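PDB 3KFW: PaaX domain-containing protein, C-domain protein from Mycobacterium tuberculosis, which is of unknown function but probably binds DNA as a PaaX-like transcriptional regulator. Local coordinates for residues A[9-23]-A[53-67]. Numbering follows the deposited sequence.
Sequences VLSVLLGAHPAWATA and LVRSADGYRLSDRLL
Arg61 reaches out from strand 59-62 between two aromatic rings, and the winged-helix unit of this PaaX-like protein illustrates how one residue can tie a beta-hairpin to the loop beside it. With CG between the backbone N and the carbonyl carbon (chi1 77°) and the chain extended as far as NE, its guanidinium lies between His17 and Trp20. It is nearly parallel to the indole, at 16°, and more tilted against the imidazole; Arg61 CG adds a CH-pi contact, 3.9 Å from the centroid of the Trp20 six-membered ring. In its own plane NH1 donates to a lone pair of Pro18 O, 3.1 Å away, just after the cis peptide bond between His17 and Pro18. On the far side of the indole, Ser56 CB sits 3.7 Å from the same centroid, while Ser56 OG accepts from Asp58 N and shapes the hairpin turn. Leu67 CD2 covers one face of the imidazole.

The closely packed, buried part is the leucine cluster. Leu13 CB meets Leu62 CD1 at 3.8 Å, Leu13 CD1 meets Leu53 CD2, and Leu10 CD2 touches Leu66 CD2; Leu26 of helix 23-30 packs on Leu13 and Met47 of helix 37-49 on Leu53. A single antiparallel bridge joins loop to hairpin: Ala21 N donates to Tyr60 O at 2.6 Å, and Tyr60 N donates back to Ala21 O. Toward solvent the contact thins out at the exposed Asp58, whose CB lies 4.0 Å from Trp20 CG and whose backbone O approaches Trp20 CB. Apolar packing thus joins the hairpin and the start of helix 64-77 to helix 5-13, whereas two flanking rings, a CH-pi contact and one directed bond restrict how the arginine can turn.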
ATOM      1  N   VAL A   9     -39.291 -10.690 -20.499  1.00 38.35           N
ATOM      2  CA  VAL A   9     -39.582 -10.176 -21.866  1.00 38.61           C
ATOM      3  C   VAL A   9     -38.287  -9.836 -22.570  1.00 38.55           C
ATOM      4  O   VAL A   9     -38.192 -10.039 -23.765  1.00 40.08           O
ATOM      5  CB  VAL A   9     -40.701  -9.057 -22.040  1.00 38.89           C
ATOM      6  CG1 VAL A   9     -41.696  -9.071 -20.884  1.00 38.57           C
ATOM      7  CG2 VAL A   9     -40.126  -7.660 -22.295  1.00 37.86           C
ATOM      8  N   LEU A  10     -37.263  -9.390 -21.844  1.00 38.46           N
ATOM      9  CA  LEU A  10     -35.949  -9.258 -22.491  1.00 38.89           C
ATOM     10  C   LEU A  10     -35.475 -10.564 -23.144  1.00 37.99           C
ATOM     11  O   LEU A  10     -35.143 -10.562 -24.314  1.00 37.38           O
ATOM     12  CB  LEU A  10     -34.866  -8.681 -21.574  1.00 38.73           C
ATOM     13  CG  LEU A  10     -35.030  -7.191 -21.217  1.00 41.57           C
ATOM     14  CD1 LEU A  10     -33.771  -6.625 -20.459  1.00 41.59           C
ATOM     15  CD2 LEU A  10     -35.386  -6.326 -22.428  1.00 39.73           C
ATOM     16  N   SER A  11     -35.451 -11.659 -22.395  1.00 37.98           N
ATOM     17  CA  SER A  11     -35.030 -12.953 -22.939  1.00 38.28           C
ATOM     18  C   SER A  11     -35.913 -13.428 -24.068  1.00 37.81           C
ATOM     19  O   SER A  11     -35.433 -13.958 -25.034  1.00 38.20           O
ATOM     20  CB  SER A  11     -34.981 -13.994 -21.854  1.00 38.17           C
ATOM     21  OG  SER A  11     -33.729 -13.884 -21.191  1.00 42.01           O
ATOM     22  N   VAL A  12     -37.209 -13.200 -23.970  1.00 38.04           N
ATOM     23  CA  VAL A  12     -38.107 -13.653 -25.018  1.00 38.81           C
ATOM     24  C   VAL A  12     -37.880 -12.861 -26.321  1.00 39.95           C
ATOM     25  O   VAL A  12     -38.055 -13.388 -27.428  1.00 41.09           O
ATOM     26  CB  VAL A  12     -39.577 -13.605 -24.505  1.00 39.37           C
ATOM     27  CG1 VAL A  12     -40.557 -13.821 -25.630  1.00 39.37           C
ATOM     28  CG2 VAL A  12     -39.786 -14.684 -23.373  1.00 36.43           C
ATOM     29  N   LEU A  13     -37.443 -11.610 -26.195  1.00 39.96           N
ATOM     30  CA  LEU A  13     -37.140 -10.799 -27.356  1.00 41.33           C
ATOM     31  C   LEU A  13     -35.700 -10.874 -27.872  1.00 41.42           C
ATOM     32  O   LEU A  13     -35.383 -10.346 -28.920  1.00 43.44           O
ATOM     33  CB  LEU A  13     -37.648  -9.324 -27.180  1.00 40.69           C
ATOM     34  CG  LEU A  13     -39.161  -9.241 -26.905  1.00 40.83           C
ATOM     35  CD1 LEU A  13     -39.566  -7.858 -26.479  1.00 37.99           C
ATOM     36  CD2 LEU A  13     -39.925  -9.680 -28.162  1.00 38.36           C
ATOM     37  N   LEU A  14     -34.832 -11.542 -27.160  1.00 42.90           N
ATOM     38  CA  LEU A  14     -33.454 -11.740 -27.614  1.00 43.81           C
ATOM     39  C   LEU A  14     -33.360 -12.084 -29.116  1.00 43.34           C
ATOM     40  O   LEU A  14     -33.907 -13.109 -29.595  1.00 41.85           O
ATOM     41  CB  LEU A  14     -32.810 -12.812 -26.740  1.00 44.29           C
ATOM     42  CG  LEU A  14     -31.462 -12.546 -26.067  1.00 47.84           C
ATOM     43  CD1 LEU A  14     -31.366 -11.174 -25.380  1.00 50.55           C
ATOM     44  CD2 LEU A  14     -31.236 -13.677 -25.026  1.00 50.30           C
ATOM     45  N   GLY A  15     -32.717 -11.161 -29.853  1.00 43.51           N
ATOM     46  CA  GLY A  15     -32.447 -11.314 -31.272  1.00 42.62           C
ATOM     47  C   GLY A  15     -33.643 -11.054 -32.170  1.00 43.37           C
ATOM     48  O   GLY A  15     -33.544 -11.258 -33.383  1.00 43.35           O
ATOM     49  N   ALA A  16     -34.780 -10.618 -31.597  1.00 43.49           N
ATOM     50  CA  ALA A  16     -35.994 -10.296 -32.420  1.00 43.21           C
ATOM     51  C   ALA A  16     -35.732  -9.079 -33.275  1.00 42.99           C
ATOM     52  O   ALA A  16     -35.881  -9.143 -34.507  1.00 44.19           O
ATOM     53  CB  ALA A  16     -37.196 -10.064 -31.573  1.00 41.99           C
ATOM     54  N   HIS A  17     -35.287  -7.999 -32.616  1.00 41.93           N
ATOM     55  CA  HIS A  17     -35.063  -6.703 -33.260  1.00 41.12           C
ATOM     56  C   HIS A  17     -34.411  -6.852 -34.656  1.00 39.81           C
ATOM     57  O   HIS A  17     -33.417  -7.530 -34.778  1.00 41.03           O
ATOM     58  CB  HIS A  17     -34.252  -5.777 -32.359  1.00 39.89           C
ATOM     59  CG  HIS A  17     -34.394  -4.338 -32.728  1.00 43.72           C
ATOM     60  ND1 HIS A  17     -33.726  -3.775 -33.803  1.00 46.00           N
ATOM     61  CD2 HIS A  17     -35.161  -3.350 -32.202  1.00 42.97           C
ATOM     62  CE1 HIS A  17     -34.050  -2.498 -33.902  1.00 43.21           C
ATOM     63  NE2 HIS A  17     -34.925  -2.216 -32.948  1.00 45.49           N
ATOM     64  N   PRO A  18     -34.959  -6.218 -35.701  1.00 38.59           N
ATOM     65  CA  PRO A  18     -36.017  -5.179 -35.777  1.00 38.14           C
ATOM     66  C   PRO A  18     -37.459  -5.673 -35.884  1.00 37.43           C
ATOM     67  O   PRO A  18     -38.369  -4.852 -36.011  1.00 37.45           O
ATOM     68  CB  PRO A  18     -35.675  -4.434 -37.111  1.00 37.11           C
ATOM     69  CG  PRO A  18     -35.203  -5.508 -37.996  1.00 36.98           C
ATOM     70  CD  PRO A  18     -34.378  -6.467 -37.041  1.00 38.55           C
ATOM     71  N   ALA A  19     -37.679  -6.981 -35.913  1.00 37.36           N
ATOM     72  CA  ALA A  19     -39.065  -7.488 -35.939  1.00 37.85           C
ATOM     73  C   ALA A  19     -39.859  -7.044 -34.661  1.00 37.27           C
ATOM     74  O   ALA A  19     -39.256  -6.692 -33.655  1.00 37.85           O
ATOM     75  CB  ALA A  19     -39.082  -9.018 -36.131  1.00 36.88           C
ATOM     76  N   TRP A  20     -41.184  -7.019 -34.732  1.00 37.10           N
ATOM     77  CA  TRP A  20     -42.054  -6.485 -33.653  1.00 35.19           C
ATOM     78  C   TRP A  20     -42.799  -7.684 -33.202  1.00 35.08           C
ATOM     79  O   TRP A  20     -43.036  -8.611 -34.011  1.00 34.18           O
ATOM     80  CB  TRP A  20     -43.108  -5.532 -34.202  1.00 34.73           C
ATOM     81  CG  TRP A  20     -42.586  -4.255 -34.726  1.00 34.96           C
ATOM     82  CD1 TRP A  20     -42.149  -4.001 -36.011  1.00 30.39           C
ATOM     83  CD2 TRP A  20     -42.440  -3.015 -33.992  1.00 33.98           C
ATOM     84  NE1 TRP A  20     -41.729  -2.706 -36.094  1.00 30.70           N
ATOM     85  CE2 TRP A  20     -41.917  -2.069 -34.886  1.00 31.45           C
ATOM     86  CE3 TRP A  20     -42.657  -2.637 -32.661  1.00 33.34           C
ATOM     87  CZ2 TRP A  20     -41.645  -0.752 -34.502  1.00 29.21           C
ATOM     88  CZ3 TRP A  20     -42.388  -1.318 -32.287  1.00 32.86           C
ATOM     89  CH2 TRP A  20     -41.884  -0.397 -33.204  1.00 29.70           C
ATOM     90  N   ALA A  21     -43.167  -7.665 -31.921  1.00 34.77           N
ATOM     91  CA  ALA A  21     -43.854  -8.760 -31.285  1.00 34.93           C
ATOM     92  C   ALA A  21     -45.175  -8.204 -30.670  1.00 35.82           C
ATOM     93  O   ALA A  21     -45.139  -7.270 -29.843  1.00 35.16           O
ATOM     94  CB  ALA A  21     -42.967  -9.363 -30.224  1.00 32.97           C
ATOM     95  N   THR A  22     -46.318  -8.773 -31.076  1.00 36.81           N
ATOM     96  CA  THR A  22     -47.619  -8.326 -30.573  1.00 38.49           C
ATOM     97  C   THR A  22     -47.785  -8.760 -29.145  1.00 39.77           C
ATOM     98  O   THR A  22     -47.271  -9.816 -28.744  1.00 40.31           O
ATOM     99  CB  THR A  22     -48.820  -8.900 -31.379  1.00 38.79           C
ATOM    100  OG1 THR A  22     -49.024 -10.297 -31.066  1.00 38.34           O
ATOM    101  CG2 THR A  22     -48.626  -8.701 -32.925  1.00 38.49           C
ATOM    102  N   ALA A  23     -48.512  -7.960 -28.376  1.00 41.15           N
ATOM    103  CA  ALA A  23     -49.014  -8.380 -27.054  1.00 42.09           C
ATOM    104  C   ALA A  23     -49.427  -9.851 -27.008  1.00 43.14           C
ATOM    105  O   ALA A  23     -48.957 -10.601 -26.174  1.00 44.15           O
ATOM    106  CB  ALA A  23     -50.171  -7.526 -26.669  1.00 42.00           C
ATOM    107  N   LEU A  53     -38.681  -0.447 -24.010  1.00 40.46           N
ATOM    108  CA  LEU A  53     -39.301  -0.896 -25.225  1.00 39.13           C
ATOM    109  C   LEU A  53     -39.887   0.291 -25.942  1.00 39.50           C
ATOM    110  O   LEU A  53     -40.190   1.339 -25.346  1.00 40.49           O
ATOM    111  CB  LEU A  53     -40.432  -1.881 -24.927  1.00 38.27           C
ATOM    112  CG  LEU A  53     -40.100  -3.232 -24.293  1.00 36.38           C
ATOM    113  CD1 LEU A  53     -41.399  -3.893 -23.885  1.00 35.31           C
ATOM    114  CD2 LEU A  53     -39.252  -4.164 -25.199  1.00 32.48           C
ATOM    115  N   VAL A  54     -40.095   0.102 -27.234  1.00 38.66           N
ATOM    116  CA  VAL A  54     -40.834   1.029 -28.036  1.00 37.31           C
ATOM    117  C   VAL A  54     -42.099   0.261 -28.513  1.00 37.14           C
ATOM    118  O   VAL A  54     -42.024  -0.946 -28.763  1.00 36.90           O
ATOM    119  CB  VAL A  54     -39.924   1.536 -29.211  1.00 38.00           C
ATOM    120  CG1 VAL A  54     -38.881   2.489 -28.689  1.00 37.85           C
ATOM    121  CG2 VAL A  54     -39.186   0.357 -29.903  1.00 35.54           C
ATOM    122  N   ARG A  55     -43.255   0.935 -28.611  1.00 37.09           N
ATOM    123  CA  ARG A  55     -44.449   0.291 -29.168  1.00 36.69           C
ATOM    124  C   ARG A  55     -44.951   0.900 -30.485  1.00 36.79           C
ATOM    125  O   ARG A  55     -44.747   2.070 -30.787  1.00 35.66           O
ATOM    126  CB  ARG A  55     -45.594   0.198 -28.136  1.00 36.82           C
ATOM    127  CG  ARG A  55     -46.347   1.465 -27.810  1.00 36.48           C
ATOM    128  CD  ARG A  55     -47.486   1.157 -26.836  1.00 42.64           C
ATOM    129  NE  ARG A  55     -48.098   2.352 -26.214  1.00 46.66           N
ATOM    130  CZ  ARG A  55     -47.636   3.611 -26.335  1.00 44.26           C
ATOM    131  NH1 ARG A  55     -46.529   3.832 -27.027  1.00 40.21           N
ATOM    132  NH2 ARG A  55     -48.252   4.643 -25.745  1.00 37.42           N
ATOM    133  N   SER A  56     -45.637   0.089 -31.272  1.00 36.45           N
ATOM    134  CA  SER A  56     -46.216   0.614 -32.480  1.00 35.50           C
ATOM    135  C   SER A  56     -47.502  -0.144 -32.700  1.00 35.12           C
ATOM    136  O   SER A  56     -47.841  -1.002 -31.904  1.00 34.85           O
ATOM    137  CB  SER A  56     -45.234   0.382 -33.625  1.00 34.07           C
ATOM    138  OG  SER A  56     -45.237  -0.988 -33.960  1.00 34.73           O
ATOM    139  N   ALA A  57     -48.201   0.160 -33.781  1.00 35.58           N
ATOM    140  CA  ALA A  57     -49.343  -0.642 -34.218  1.00 36.14           C
ATOM    141  C   ALA A  57     -48.985  -2.117 -34.390  1.00 36.78           C
ATOM    142  O   ALA A  57     -49.831  -2.987 -34.151  1.00 37.92           O
ATOM    143  CB  ALA A  57     -49.925  -0.096 -35.481  1.00 36.27           C
ATOM    144  N   ASP A  58     -47.746  -2.431 -34.751  1.00 36.89           N
ATOM    145  CA  ASP A  58     -47.371  -3.868 -34.880  1.00 37.00           C
ATOM    146  C   ASP A  58     -46.894  -4.555 -33.583  1.00 36.99           C
ATOM    147  O   ASP A  58     -46.654  -5.782 -33.565  1.00 37.69           O
ATOM    148  CB  ASP A  58     -46.385  -4.082 -36.022  1.00 36.87           C
ATOM    149  CG  ASP A  58     -46.898  -3.548 -37.341  1.00 37.32           C
ATOM    150  OD1 ASP A  58     -47.923  -3.996 -37.876  1.00 35.61           O
ATOM    151  OD2 ASP A  58     -46.264  -2.629 -37.865  1.00 43.93           O
ATOM    152  N   GLY A  59     -46.752  -3.764 -32.512  1.00 36.56           N
ATOM    153  CA  GLY A  59     -46.605  -4.288 -31.156  1.00 36.66           C
ATOM    154  C   GLY A  59     -45.389  -3.734 -30.433  1.00 37.07           C
ATOM    155  O   GLY A  59     -45.313  -2.543 -30.167  1.00 37.86           O
ATOM    156  N   TYR A  60     -44.425  -4.597 -30.134  1.00 36.69           N
ATOM    157  CA  TYR A  60     -43.301  -4.234 -29.280  1.00 35.93           C
ATOM    158  C   TYR A  60     -41.973  -4.801 -29.817  1.00 36.12           C
ATOM    159  O   TYR A  60     -41.938  -5.890 -30.417  1.00 35.61           O
ATOM    160  CB  TYR A  60     -43.555  -4.755 -27.864  1.00 36.21           C
ATOM    161  CG  TYR A  60     -44.839  -4.259 -27.182  1.00 34.07           C
ATOM    162  CD1 TYR A  60     -44.832  -3.094 -26.425  1.00 32.39           C
ATOM    163  CD2 TYR A  60     -46.048  -4.971 -27.284  1.00 33.23           C
ATOM    164  CE1 TYR A  60     -45.988  -2.637 -25.790  1.00 33.81           C
ATOM    165  CE2 TYR A  60     -47.260  -4.516 -26.623  1.00 30.73           C
ATOM    166  CZ  TYR A  60     -47.215  -3.348 -25.877  1.00 32.62           C
ATOM    167  OH  TYR A  60     -48.366  -2.820 -25.234  1.00 32.32           O
ATOM    168  N   ARG A  61     -40.904  -4.030 -29.649  1.00 35.01           N
ATOM    169  CA  ARG A  61     -39.572  -4.468 -29.947  1.00 35.41           C
ATOM    170  C   ARG A  61     -38.658  -3.619 -29.034  1.00 36.27           C
ATOM    171  O   ARG A  61     -39.118  -2.616 -28.464  1.00 36.75           O
ATOM    172  CB  ARG A  61     -39.218  -4.321 -31.437  1.00 34.34           C
ATOM    173  CG  ARG A  61     -38.912  -2.923 -31.837  1.00 36.40           C
ATOM    174  CD  ARG A  61     -38.411  -2.792 -33.275  1.00 36.52           C
ATOM    175  NE  ARG A  61     -38.310  -1.387 -33.658  1.00 33.52           N
ATOM    176  CZ  ARG A  61     -38.018  -0.948 -34.885  1.00 33.92           C
ATOM    177  NH1 ARG A  61     -37.762  -1.826 -35.850  1.00 33.37           N
ATOM    178  NH2 ARG A  61     -37.941   0.364 -35.135  1.00 25.68           N
ATOM    179  N   LEU A  62     -37.406  -4.056 -28.839  1.00 36.37           N
ATOM    180  CA  LEU A  62     -36.473  -3.361 -27.940  1.00 36.73           C
ATOM    181  C   LEU A  62     -36.188  -1.889 -28.355  1.00 37.35           C
ATOM    182  O   LEU A  62     -36.087  -1.576 -29.513  1.00 36.42           O
ATOM    183  CB  LEU A  62     -35.132  -4.155 -27.855  1.00 35.65           C
ATOM    184  CG  LEU A  62     -34.802  -5.199 -26.741  1.00 36.25           C
ATOM    185  CD1 LEU A  62     -35.991  -6.030 -26.248  1.00 32.78           C
ATOM    186  CD2 LEU A  62     -33.620  -6.126 -27.122  1.00 36.09           C
ATOM    187  N   SER A  63     -36.004  -1.026 -27.369  1.00 39.31           N
ATOM    188  CA  SER A  63     -35.407   0.303 -27.511  1.00 40.62           C
ATOM    189  C   SER A  63     -34.006   0.298 -28.088  1.00 42.52           C
ATOM    190  O   SER A  63     -33.204  -0.614 -27.781  1.00 43.61           O
ATOM    191  CB  SER A  63     -35.254   0.883 -26.117  1.00 40.35           C
ATOM    192  OG  SER A  63     -35.150   2.280 -26.209  1.00 41.49           O
ATOM    193  N   ASP A  64     -33.661   1.347 -28.837  1.00 43.76           N
ATOM    194  CA  ASP A  64     -32.304   1.484 -29.365  1.00 45.55           C
ATOM    195  C   ASP A  64     -31.206   1.491 -28.285  1.00 46.09           C
ATOM    196  O   ASP A  64     -30.146   0.881 -28.484  1.00 46.02           O
ATOM    197  CB  ASP A  64     -32.175   2.661 -30.337  1.00 46.19           C
ATOM    198  CG  ASP A  64     -32.573   2.280 -31.784  1.00 49.21           C
ATOM    199  OD1 ASP A  64     -32.094   1.226 -32.289  1.00 51.08           O
ATOM    200  OD2 ASP A  64     -33.355   3.036 -32.427  1.00 52.18           O
ATOM    201  N   ARG A  65     -31.476   2.125 -27.138  1.00 46.50           N
ATOM    202  CA  ARG A  65     -30.528   2.105 -26.009  1.00 46.73           C
ATOM    203  C   ARG A  65     -30.475   0.782 -25.198  1.00 45.90           C
ATOM    204  O   ARG A  65     -29.443   0.468 -24.594  1.00 45.95           O
ATOM    205  CB  ARG A  65     -30.666   3.355 -25.107  1.00 47.28           C
ATOM    206  CG  ARG A  65     -31.432   3.171 -23.788  1.00 50.13           C
ATOM    207  CD  ARG A  65     -31.678   4.533 -23.080  1.00 54.91           C
ATOM    208  NE  ARG A  65     -32.423   4.374 -21.823  1.00 57.48           N
ATOM    209  CZ  ARG A  65     -33.715   4.667 -21.645  1.00 58.20           C
ATOM    210  NH1 ARG A  65     -34.453   5.161 -22.640  1.00 56.66           N
ATOM    211  NH2 ARG A  65     -34.271   4.465 -20.454  1.00 58.52           N
ATOM    212  N   LEU A  66     -31.559   0.003 -25.194  1.00 44.87           N
ATOM    213  CA  LEU A  66     -31.488  -1.363 -24.659  1.00 43.91           C
ATOM    214  C   LEU A  66     -30.759  -2.306 -25.594  1.00 43.38           C
ATOM    215  O   LEU A  66     -29.999  -3.185 -25.146  1.00 43.24           O
ATOM    216  CB  LEU A  66     -32.842  -1.930 -24.285  1.00 43.32           C
ATOM    217  CG  LEU A  66     -32.884  -2.143 -22.780  1.00 45.71           C
ATOM    218  CD1 LEU A  66     -32.540  -0.855 -21.967  1.00 46.55           C
ATOM    219  CD2 LEU A  66     -34.207  -2.729 -22.363  1.00 47.24           C
ATOM    220  N   LEU A  67     -30.974  -2.069 -26.885  1.00 42.32           N
ATOM    221  CA  LEU A  67     -30.335  -2.813 -27.951  1.00 41.78           C
ATOM    222  C   LEU A  67     -28.795  -2.663 -27.979  1.00 41.65           C
ATOM    223  O   LEU A  67     -28.073  -3.663 -28.087  1.00 40.95           O
ATOM    224  CB  LEU A  67     -30.948  -2.403 -29.290  1.00 40.95           C
ATOM    225  CG  LEU A  67     -30.609  -3.333 -30.440  1.00 41.18           C
ATOM    226  CD1 LEU A  67     -31.370  -4.637 -30.274  1.00 38.85           C
ATOM    227  CD2 LEU A  67     -30.866  -2.659 -31.818  1.00 42.55           C
TER